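Local coordinates for acetoin utilization protein AcuB, putative (PDB 2O16), which is of unknown function but, as a protein built from two CBS domains, probably acts as a regulatory module that binds a small ligand, at residues A[109-114]-A[123-128]. Numbering follows the deposited sequence. Where two conformers were deposited one is given.
Sequences IGCLPV and IITDSD. With PO4 (phosphate ion), chain C.
With SG anti to the backbone N (chi1 175°), Cys111 lays its sulfur 3.7 Å from Thr125 CG2, the methyl that Thr125 turns to it by setting OG1 between its own N and carbonyl carbon (chi1 60°). A small, weakly polar thiol suits this buried spot against Thr125 CG2 and Ile123 CB. The same threonine torsion leaves OG1 for polar work: it approaches phosphate O4 to 2.9 Å, and Ser127 OG donates a hydrogen bond to that oxygen. A threonine thus suits the border between core and anion site, one branch greasy and the other polar.

One residue along from Cys111, Leu112 and Ile124 form an antiparallel hydrogen-bonded pair. Leu112 N reaches Ile124 O at 2.9 Å, and Ile124 N returns to Leu112 O at 2.8 Å. Their side chains run alongside each other, with Leu112 CD2 4.0 Å from Ile124 CD1, while Val114 CG2 packs on Ile124 CG1; a branched aliphatic chain at Ile124 reaches both. On the other face Pro113 sits in a non-hydrogen-bonded pair with Ile123; lacking an N-H, proline costs no bond here. Gly110 and Asp126 are joined through a water, which donates to Gly110 O and accepts from Asp126 N.

Thr125 is the N-cap of helix 126-141 and forms a capping box with Asp128, whose OD2 takes Thr125 N at 2.8 Å. The phosphate, probably from the crystallisation liquor, lies beside this helix start, where the helix dipole would favour an anion; Arg37 N and His38 ND1 also bind it, and Arg37 forms a salt bridge with Asp126 OD2.

The contact belongs to the hairpin of strands 112-116 and 119-124 in a CBS domain: Cys111, Pro113 and Ile123 pack on strands 38-42 and 48-53, while Leu112 and Ile124 rest on Met104 of helix 97-106.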
loop_
_atom_site.group_PDB
_atom_site.type_symbol
_atom_site.label_atom_id
_atom_site.label_comp_id
_atom_site.label_asym_id
_atom_site.label_seq_id
_atom_site.Cartn_x
_atom_site.Cartn_y
_atom_site.Cartn_z
ATOM N N ILE A 109 -10.496 -1.723 -2.280
ATOM C CA ILE A 109 -9.208 -1.500 -1.659
ATOM C C ILE A 109 -8.200 -1.206 -2.777
ATOM O O ILE A 109 -7.948 -2.049 -3.625
ATOM C CB ILE A 109 -8.732 -2.776 -0.884
ATOM C CG1 ILE A 109 -9.792 -3.273 0.135
ATOM C CG2 ILE A 109 -7.388 -2.514 -0.183
ATOM C CD1 ILE A 109 -9.985 -2.374 1.336
ATOM N N GLY A 110 -7.642 -0.010 -2.795
ATOM C CA GLY A 110 -6.663 0.316 -3.836
ATOM C C GLY A 110 -5.290 -0.289 -3.596
ATOM O O GLY A 110 -4.604 -0.725 -4.562
ATOM N N CYS A 111 -4.904 -0.367 -2.314
ATOM C CA CYS A 111 -3.592 -0.853 -1.890
ATOM C C CYS A 111 -3.713 -1.791 -0.702
ATOM O O CYS A 111 -4.369 -1.465 0.277
ATOM C CB CYS A 111 -2.689 0.312 -1.498
ATOM S SG CYS A 111 -1.080 -0.135 -0.830
ATOM N N LEU A 112 -3.082 -2.950 -0.792
ATOM C CA LEU A 112 -3.170 -3.962 0.245
ATOM C C LEU A 112 -1.757 -4.268 0.770
ATOM O O LEU A 112 -0.957 -4.901 0.076
ATOM C CB LEU A 112 -3.888 -5.198 -0.333
ATOM C CG LEU A 112 -4.276 -6.419 0.505
ATOM C CD1 LEU A 112 -5.248 -6.014 1.646
ATOM C CD2 LEU A 112 -4.906 -7.490 -0.427
ATOM N N PRO A 113 -1.435 -3.789 1.995
ATOM C CA PRO A 113 -0.180 -4.170 2.654
ATOM C C PRO A 113 -0.129 -5.674 2.873
ATOM O O PRO A 113 -1.154 -6.282 3.133
ATOM C CB PRO A 113 -0.248 -3.464 4.015
ATOM C CG PRO A 113 -1.303 -2.375 3.841
ATOM C CD PRO A 113 -2.254 -2.869 2.807
ATOM N N VAL A 114 1.064 -6.251 2.747
ATOM C CA VAL A 114 1.299 -7.679 2.898
ATOM C C VAL A 114 2.141 -7.818 4.166
ATOM O O VAL A 114 3.196 -7.178 4.317
ATOM C CB VAL A 114 2.081 -8.247 1.666
ATOM C CG1 VAL A 114 2.349 -9.768 1.783
ATOM C CG2 VAL A 114 1.339 -7.916 0.370
ATOM N N ILE A 123 3.757 -4.458 -0.354
ATOM C CA ILE A 123 2.427 -3.894 -0.633
ATOM C C ILE A 123 1.964 -4.333 -2.010
ATOM O O ILE A 123 2.794 -4.583 -2.891
ATOM C CB ILE A 123 2.389 -2.331 -0.577
ATOM C CG1 ILE A 123 3.418 -1.707 -1.558
ATOM C CG2 ILE A 123 2.572 -1.860 0.901
ATOM C CD1 ILE A 123 3.349 -0.128 -1.678
ATOM N N ILE A 124 0.641 -4.442 -2.183
ATOM C CA ILE A 124 0.069 -4.629 -3.511
ATOM C C ILE A 124 -0.572 -3.321 -3.919
ATOM O O ILE A 124 -1.459 -2.823 -3.218
ATOM C CB ILE A 124 -1.043 -5.705 -3.534
ATOM C CG1 ILE A 124 -0.546 -7.046 -2.976
ATOM C CG2 ILE A 124 -1.603 -5.839 -4.978
ATOM C CD1 ILE A 124 -1.685 -8.058 -2.809
ATOM N N THR A 125 -0.141 -2.747 -5.035
ATOM C CA THR A 125 -0.787 -1.534 -5.534
ATOM C C THR A 125 -1.239 -1.708 -6.973
ATOM O O THR A 125 -0.887 -2.698 -7.631
ATOM C CB THR A 125 0.136 -0.290 -5.533
ATOM O OG1 THR A 125 1.260 -0.557 -6.356
ATOM C CG2 THR A 125 0.587 0.086 -4.101
ATOM N N ASP A 126 -2.005 -0.729 -7.471
ATOM C CA ASP A 126 -2.401 -0.760 -8.875
ATOM C C ASP A 126 -1.155 -0.971 -9.768
ATOM O O ASP A 126 -1.219 -1.710 -10.764
ATOM C CB ASP A 126 -3.224 0.488 -9.255
ATOM C CG ASP A 126 -2.650 1.784 -8.674
ATOM O OD1 ASP A 126 -1.434 1.850 -8.409
ATOM O OD2 ASP A 126 -3.420 2.745 -8.496
ATOM N N SER A 127 -0.023 -0.356 -9.403
ATOM C CA SER A 127 1.202 -0.521 -10.207
ATOM C C SER A 127 1.605 -1.998 -10.364
ATOM O O SER A 127 2.060 -2.415 -11.423
ATOM C CB SER A 127 2.372 0.322 -9.672
ATOM O OG SER A 127 1.955 1.680 -9.526
ATOM N N ASP A 128 1.423 -2.797 -9.318
ATOM C CA ASP A 128 1.727 -4.222 -9.400
ATOM C C ASP A 128 0.814 -4.984 -10.372
ATOM O O ASP A 128 1.271 -5.918 -11.070
ATOM C CB ASP A 128 1.697 -4.876 -8.007
ATOM C CG ASP A 128 2.698 -4.250 -7.060
ATOM O OD1 ASP A 128 3.877 -4.084 -7.458
ATOM O OD2 ASP A 128 2.296 -3.880 -5.944
HETATM P P PO4 C . 0.945 3.536 -6.231
HETATM O O1 PO4 C . 1.186 3.840 -4.773
HETATM O O2 PO4 C . -0.555 3.376 -6.387
HETATM O O3 PO4 C . 1.382 4.778 -6.975
HETATM O O4 PO4 C . 1.688 2.315 -6.741
HETATM O O HOH W 1 -2.762 1.148 -5.563
#